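Local coordinates for protein P35 antigen (Borrelia burgdorferi, PDB 4ALY) that is an outer surface lipoprotein that the Lyme disease spirochete needs to establish infection after a tick bite, at residues E98-S111 with H122-Y136. Residues are numbered along the deposited sequence; the frame is centred on the assembly and turned at random.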
loop_
_atom_site.group_PDB
_atom_site.type_symbol
_atom_site.label_atom_id
_atom_site.label_comp_id
_atom_site.label_asym_id
_atom_site.label_seq_id
_atom_site.Cartn_x
_atom_site.Cartn_y
_atom_site.Cartn_z
ATOM N N GLU A 98 16.993 -2.265 4.596
ATOM C CA GLU A 98 16.244 -2.058 5.828
ATOM C C GLU A 98 17.206 -2.591 6.833
ATOM O O GLU A 98 18.078 -3.382 6.468
ATOM C CB GLU A 98 14.917 -2.913 5.817
ATOM C CG GLU A 98 15.100 -4.443 5.890
ATOM C CD GLU A 98 13.869 -5.257 5.429
ATOM O OE1 GLU A 98 12.703 -5.060 5.906
ATOM O OE2 GLU A 98 14.080 -6.129 4.574
ATOM N N PRO A 99 17.029 -2.240 8.092
ATOM C CA PRO A 99 17.797 -2.742 9.213
ATOM C C PRO A 99 17.415 -4.197 9.514
ATOM O O PRO A 99 16.400 -4.651 8.992
ATOM C CB PRO A 99 17.242 -1.924 10.361
ATOM C CG PRO A 99 16.643 -0.738 9.717
ATOM C CD PRO A 99 15.955 -1.372 8.581
ATOM N N ASN A 100 18.191 -4.898 10.344
ATOM C CA ASN A 100 17.836 -6.274 10.715
ATOM C C ASN A 100 16.555 -6.202 11.503
ATOM O O ASN A 100 15.788 -7.121 11.474
ATOM C CB ASN A 100 18.875 -6.936 11.651
ATOM C CG ASN A 100 20.238 -7.084 10.986
ATOM O OD1 ASN A 100 20.310 -7.267 9.770
ATOM N ND2 ASN A 100 21.348 -6.989 11.792
ATOM N N ASP A 101 16.375 -5.114 12.248
ATOM C CA ASP A 101 15.188 -4.962 13.034
ATOM C C ASP A 101 13.940 -4.498 12.211
ATOM O O ASP A 101 12.898 -4.219 12.786
ATOM C CB ASP A 101 15.462 -4.175 14.318
ATOM C CG ASP A 101 15.344 -2.636 14.156
ATOM O OD1 ASP A 101 15.333 -2.075 13.022
ATOM O OD2 ASP A 101 15.328 -1.985 15.241
ATOM N N GLN A 102 14.039 -4.490 10.881
ATOM C CA GLN A 102 12.897 -4.126 10.003
ATOM C C GLN A 102 12.156 -2.898 10.485
ATOM O O GLN A 102 10.897 -2.865 10.618
ATOM C CB GLN A 102 12.008 -5.345 9.773
ATOM C CG GLN A 102 12.868 -6.429 9.167
ATOM C CD GLN A 102 12.200 -7.769 9.060
ATOM O OE1 GLN A 102 11.101 -8.010 9.599
ATOM N NE2 GLN A 102 12.831 -8.649 8.287
ATOM N N PHE A 103 12.948 -1.858 10.759
ATOM C CA PHE A 103 12.434 -0.567 11.188
ATOM C C PHE A 103 11.664 -0.711 12.469
ATOM O O PHE A 103 10.669 0.027 12.716
ATOM C CB PHE A 103 11.635 0.125 10.088
ATOM C CG PHE A 103 12.501 0.622 8.967
ATOM C CD1 PHE A 103 13.462 1.593 9.214
ATOM C CD2 PHE A 103 12.355 0.167 7.686
ATOM C CE1 PHE A 103 14.283 2.067 8.205
ATOM C CE2 PHE A 103 13.190 0.646 6.645
ATOM C CZ PHE A 103 14.166 1.598 6.928
ATOM N N GLY A 104 12.191 -1.578 13.343
ATOM C CA GLY A 104 11.627 -1.734 14.697
ATOM C C GLY A 104 10.448 -2.711 14.693
ATOM O O GLY A 104 9.991 -3.151 15.744
ATOM N N MET A 105 9.976 -3.084 13.511
ATOM C CA MET A 105 8.764 -3.820 13.416
ATOM C C MET A 105 8.927 -5.337 13.507
ATOM O O MET A 105 7.962 -6.072 13.636
ATOM C CB MET A 105 8.065 -3.443 12.122
ATOM C CG MET A 105 7.372 -2.109 12.223
ATOM S SD MET A 105 6.688 -1.576 10.620
ATOM C CE MET A 105 5.082 -2.165 11.023
ATOM N N ARG A 106 10.138 -5.816 13.429
ATOM C CA ARG A 106 10.282 -7.239 13.321
ATOM C C ARG A 106 9.977 -8.013 14.625
ATOM O O ARG A 106 9.303 -9.038 14.546
ATOM C CB ARG A 106 11.667 -7.571 12.842
ATOM C CG ARG A 106 12.018 -8.997 13.148
ATOM C CD ARG A 106 13.500 -9.183 12.915
ATOM N NE ARG A 106 13.736 -10.422 12.230
ATOM C CZ ARG A 106 14.640 -10.591 11.271
ATOM N NH1 ARG A 106 15.459 -9.591 10.868
ATOM N NH2 ARG A 106 14.695 -11.789 10.699
ATOM N N ALA A 107 10.433 -7.536 15.790
ATOM C CA ALA A 107 10.331 -8.359 17.032
ATOM C C ALA A 107 8.895 -8.689 17.410
ATOM O O ALA A 107 8.664 -9.777 17.888
ATOM C CB ALA A 107 11.048 -7.684 18.233
ATOM N N GLU A 108 7.942 -7.740 17.207
ATOM C CA GLU A 108 6.547 -7.891 17.672
ATOM C C GLU A 108 5.504 -7.964 16.618
ATOM O O GLU A 108 4.313 -8.227 16.945
ATOM C CB GLU A 108 6.082 -6.724 18.522
ATOM C CG GLU A 108 7.082 -6.168 19.500
ATOM C CD GLU A 108 7.379 -7.101 20.619
ATOM O OE1 GLU A 108 6.845 -8.253 20.623
ATOM O OE2 GLU A 108 8.149 -6.671 21.500
ATOM N N ILE A 109 5.869 -7.654 15.373
ATOM C CA ILE A 109 4.890 -7.704 14.297
ATOM C C ILE A 109 5.374 -8.699 13.276
ATOM O O ILE A 109 4.832 -9.813 13.189
ATOM C CB ILE A 109 4.655 -6.299 13.689
ATOM C CG1 ILE A 109 4.533 -5.261 14.795
ATOM C CG2 ILE A 109 3.434 -6.270 12.741
ATOM C CD1 ILE A 109 4.347 -3.822 14.324
ATOM N N PHE A 110 6.413 -8.359 12.495
ATOM C CA PHE A 110 6.627 -9.143 11.272
ATOM C C PHE A 110 6.942 -10.587 11.639
ATOM O O PHE A 110 6.573 -11.563 10.965
ATOM C CB PHE A 110 7.717 -8.551 10.401
ATOM C CG PHE A 110 7.423 -7.173 9.869
ATOM C CD1 PHE A 110 6.127 -6.727 9.667
ATOM C CD2 PHE A 110 8.476 -6.338 9.487
ATOM C CE1 PHE A 110 5.868 -5.469 9.123
ATOM C CE2 PHE A 110 8.240 -5.085 8.895
ATOM C CZ PHE A 110 6.935 -4.639 8.719
ATOM N N SER A 111 7.583 -10.756 12.772
ATOM C CA SER A 111 7.896 -12.160 13.117
ATOM C C SER A 111 6.723 -12.880 13.834
ATOM O O SER A 111 6.920 -13.984 14.247
ATOM C CB SER A 111 9.205 -12.287 13.901
ATOM O OG SER A 111 9.008 -11.806 15.205
ATOM N N HIS A 122 6.704 -16.560 8.788
ATOM C CA HIS A 122 6.216 -15.215 9.122
ATOM C C HIS A 122 6.760 -14.164 8.163
ATOM O O HIS A 122 7.710 -14.397 7.422
ATOM C CB HIS A 122 6.648 -14.888 10.527
ATOM C CG HIS A 122 6.081 -15.820 11.571
ATOM N ND1 HIS A 122 6.844 -16.697 12.256
ATOM C CD2 HIS A 122 4.777 -15.992 12.030
ATOM C CE1 HIS A 122 6.072 -17.382 13.122
ATOM N NE2 HIS A 122 4.806 -16.977 12.959
ATOM N N PHE A 123 6.166 -12.989 8.200
ATOM C CA PHE A 123 6.459 -11.884 7.269
ATOM C C PHE A 123 7.862 -11.279 7.433
ATOM O O PHE A 123 8.367 -10.576 6.554
ATOM C CB PHE A 123 5.355 -10.867 7.495
ATOM C CG PHE A 123 5.219 -9.828 6.425
ATOM C CD1 PHE A 123 4.907 -10.166 5.156
ATOM C CD2 PHE A 123 5.355 -8.495 6.744
ATOM C CE1 PHE A 123 4.782 -9.158 4.184
ATOM C CE2 PHE A 123 5.223 -7.523 5.807
ATOM C CZ PHE A 123 4.905 -7.843 4.533
ATOM N N ASP A 124 8.521 -11.612 8.539
ATOM C CA ASP A 124 9.894 -11.206 8.706
ATOM C C ASP A 124 10.857 -12.024 7.854
ATOM O O ASP A 124 12.028 -11.665 7.764
ATOM C CB ASP A 124 10.326 -11.183 10.192
ATOM C CG ASP A 124 10.629 -12.597 10.781
ATOM O OD1 ASP A 124 9.982 -13.597 10.425
ATOM O OD2 ASP A 124 11.501 -12.672 11.655
ATOM N N SER A 125 10.402 -13.089 7.205
ATOM C CA SER A 125 11.384 -13.949 6.532
ATOM C C SER A 125 12.020 -13.328 5.214
ATOM O O SER A 125 11.382 -12.510 4.566
ATOM C CB SER A 125 10.750 -15.321 6.229
ATOM O OG SER A 125 11.380 -15.848 5.026
ATOM N N HIS A 126 13.208 -13.774 4.792
ATOM C CA HIS A 126 13.801 -13.335 3.496
ATOM C C HIS A 126 12.804 -13.505 2.349
ATOM O O HIS A 126 12.895 -12.884 1.307
ATOM C CB HIS A 126 15.099 -14.084 3.223
ATOM C CG HIS A 126 15.851 -13.605 1.983
ATOM N ND1 HIS A 126 15.650 -14.140 0.732
ATOM C CD2 HIS A 126 16.842 -12.612 1.829
ATOM C CE1 HIS A 126 16.457 -13.518 -0.155
ATOM N NE2 HIS A 126 17.180 -12.580 0.513
ATOM N N GLU A 127 11.780 -14.315 2.548
ATOM C CA GLU A 127 10.885 -14.606 1.457
ATOM C C GLU A 127 9.940 -13.439 1.201
ATOM O O GLU A 127 9.335 -13.372 0.168
ATOM C CB GLU A 127 10.118 -15.912 1.767
ATOM C CG GLU A 127 9.000 -16.223 0.792
ATOM C CD GLU A 127 8.138 -17.450 1.112
ATOM O OE1 GLU A 127 8.554 -18.347 1.890
ATOM O OE2 GLU A 127 7.005 -17.545 0.549
ATOM N N TYR A 128 9.813 -12.539 2.163
ATOM C CA TYR A 128 8.899 -11.408 2.091
ATOM C C TYR A 128 9.635 -10.077 2.028
ATOM O O TYR A 128 9.054 -9.032 2.285
ATOM C CB TYR A 128 7.935 -11.465 3.268
ATOM C CG TYR A 128 7.077 -12.677 3.143
ATOM C CD1 TYR A 128 6.061 -12.713 2.216
ATOM C CD2 TYR A 128 7.320 -13.819 3.911
ATOM C CE1 TYR A 128 5.288 -13.848 2.029
ATOM C CE2 TYR A 128 6.545 -14.949 3.751
ATOM C CZ TYR A 128 5.536 -14.964 2.797
ATOM O OH TYR A 128 4.723 -16.077 2.614
ATOM N N THR A 129 10.926 -10.127 1.696
ATOM C CA THR A 129 11.698 -8.910 1.418
ATOM C C THR A 129 10.935 -7.909 0.530
ATOM O O THR A 129 10.679 -6.749 0.956
ATOM C CB THR A 129 13.055 -9.258 0.756
ATOM O OG1 THR A 129 13.726 -10.235 1.555
ATOM C CG2 THR A 129 13.921 -8.015 0.618
ATOM N N GLU A 130 10.557 -8.364 -0.674
ATOM C CA GLU A 130 9.760 -7.533 -1.597
ATOM C C GLU A 130 8.493 -6.893 -1.001
ATOM O O GLU A 130 8.271 -5.670 -1.123
ATOM C CB GLU A 130 9.378 -8.286 -2.832
ATOM C CG GLU A 130 9.948 -7.697 -4.102
ATOM C CD GLU A 130 8.852 -7.476 -5.150
ATOM O OE1 GLU A 130 7.687 -7.836 -4.864
ATOM O OE2 GLU A 130 9.126 -6.923 -6.248
ATOM N N GLU A 131 7.674 -7.709 -0.359
ATOM C CA GLU A 131 6.429 -7.271 0.223
ATOM C C GLU A 131 6.657 -6.294 1.399
ATOM O O GLU A 131 6.007 -5.255 1.555
ATOM C CB GLU A 131 5.689 -8.497 0.714
ATOM C CG GLU A 131 5.092 -9.294 -0.398
ATOM C CD GLU A 131 5.988 -10.418 -0.864
ATOM O OE1 GLU A 131 7.218 -10.484 -0.554
ATOM O OE2 GLU A 131 5.428 -11.260 -1.582
ATOM N N ARG A 132 7.631 -6.589 2.201
ATOM C CA ARG A 132 8.025 -5.618 3.163
ATOM C C ARG A 132 8.363 -4.218 2.517
ATOM O O ARG A 132 7.842 -3.177 2.952
ATOM C CB ARG A 132 9.168 -6.172 3.931
ATOM C CG ARG A 132 8.827 -6.664 5.287
ATOM C CD ARG A 132 10.157 -6.866 6.027
ATOM N NE ARG A 132 10.201 -8.275 5.880
ATOM C CZ ARG A 132 11.197 -9.030 5.458
ATOM N NH1 ARG A 132 12.415 -8.551 5.206
ATOM N NH2 ARG A 132 10.918 -10.322 5.425
ATOM N N ARG A 133 9.224 -4.207 1.507
ATOM C CA ARG A 133 9.618 -3.011 0.742
ATOM C C ARG A 133 8.379 -2.228 0.221
ATOM O O ARG A 133 8.240 -0.964 0.448
ATOM C CB ARG A 133 10.608 -3.384 -0.402
ATOM C CG ARG A 133 11.425 -2.173 -0.962
ATOM C CD ARG A 133 10.571 -1.295 -1.901
ATOM N NE ARG A 133 9.943 -2.100 -2.936
ATOM C CZ ARG A 133 8.879 -1.700 -3.606
ATOM N NH1 ARG A 133 8.348 -0.547 -3.281
ATOM N NH2 ARG A 133 8.325 -2.439 -4.558
ATOM N N MET A 134 7.427 -2.957 -0.377
ATOM C CA MET A 134 6.172 -2.333 -0.911
ATOM C C MET A 134 5.423 -1.718 0.266
ATOM O O MET A 134 4.916 -0.634 0.188
ATOM C CB MET A 134 5.321 -3.364 -1.633
ATOM C CG MET A 134 5.321 -3.261 -3.152
ATOM S SD MET A 134 4.946 -4.856 -3.878
ATOM C CE MET A 134 5.602 -4.714 -5.551
ATOM N N LEU A 135 5.403 -2.385 1.404
ATOM C CA LEU A 135 4.763 -1.776 2.528
ATOM C C LEU A 135 5.459 -0.420 2.908
ATOM O O LEU A 135 4.777 0.560 3.242
ATOM C CB LEU A 135 4.820 -2.736 3.696
ATOM C CG LEU A 135 4.264 -2.217 5.010
ATOM C CD1 LEU A 135 2.769 -1.826 4.885
ATOM C CD2 LEU A 135 4.498 -3.346 6.050
ATOM N N TYR A 136 6.804 -0.375 2.870
ATOM C CA TYR A 136 7.534 0.826 3.304
ATOM C C TYR A 136 7.286 1.955 2.294
ATOM O O TYR A 136 7.058 3.101 2.676
ATOM C CB TYR A 136 9.048 0.548 3.409
ATOM C CG TYR A 136 9.493 -0.572 4.334
ATOM C CD1 TYR A 136 8.807 -0.866 5.520
ATOM C CD2 TYR A 136 10.607 -1.346 4.023
ATOM C CE1 TYR A 136 9.238 -1.864 6.385
ATOM C CE2 TYR A 136 11.021 -2.382 4.845
ATOM C CZ TYR A 136 10.338 -2.614 6.058
ATOM O OH TYR A 136 10.762 -3.630 6.921
HETATM O O HOH W 1 12.690 -5.087 2.450
#
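Phe110 lays one ring face against the edge of Phe123 and the CG of Arg132, and here the packing is tight. The edge of Phe123 meets the Phe110 face in a T-shaped pair, CD2 lying 3.5 Å from Phe110 CD1. Leu135 CD2 closes on Phe110 CZ, while the Tyr136 hydroxyl sits at the ring's edge. That hydroxyl donates to Glu98 OE1 across 2.6 Å, nearly along the C-O axis, with carboxylate and phenol planes 89° apart. Phe103 turns its edge onto one Tyr136 face. Both segments belong to the all-helical fold of this Borrelia PFam54 lipoprotein, where helix 143-157 touches Phe103 and Tyr136 and helix 163-189 backs Met105 and Ile109. Arg132, its chain bent at chi3, grips Phe123 O side-on through NE and NH2; its NH1 bridges to Glu98 OE2 at 3.0 Å. The Gln102 amide lies over the guanidinium, planes 19° apart, and its NE2 donates to Asp124 O at 166°; buried Gln102 OE1 has no polar partner. The fit is looser at two separate rims: at one, Arg106 NE reaches the anti lone pair of Asp124 OD2 at 3.2 Å, tilted from the guanidinium plane; at the other, a water links Glu98 OE2, weakly, to Thr129 O.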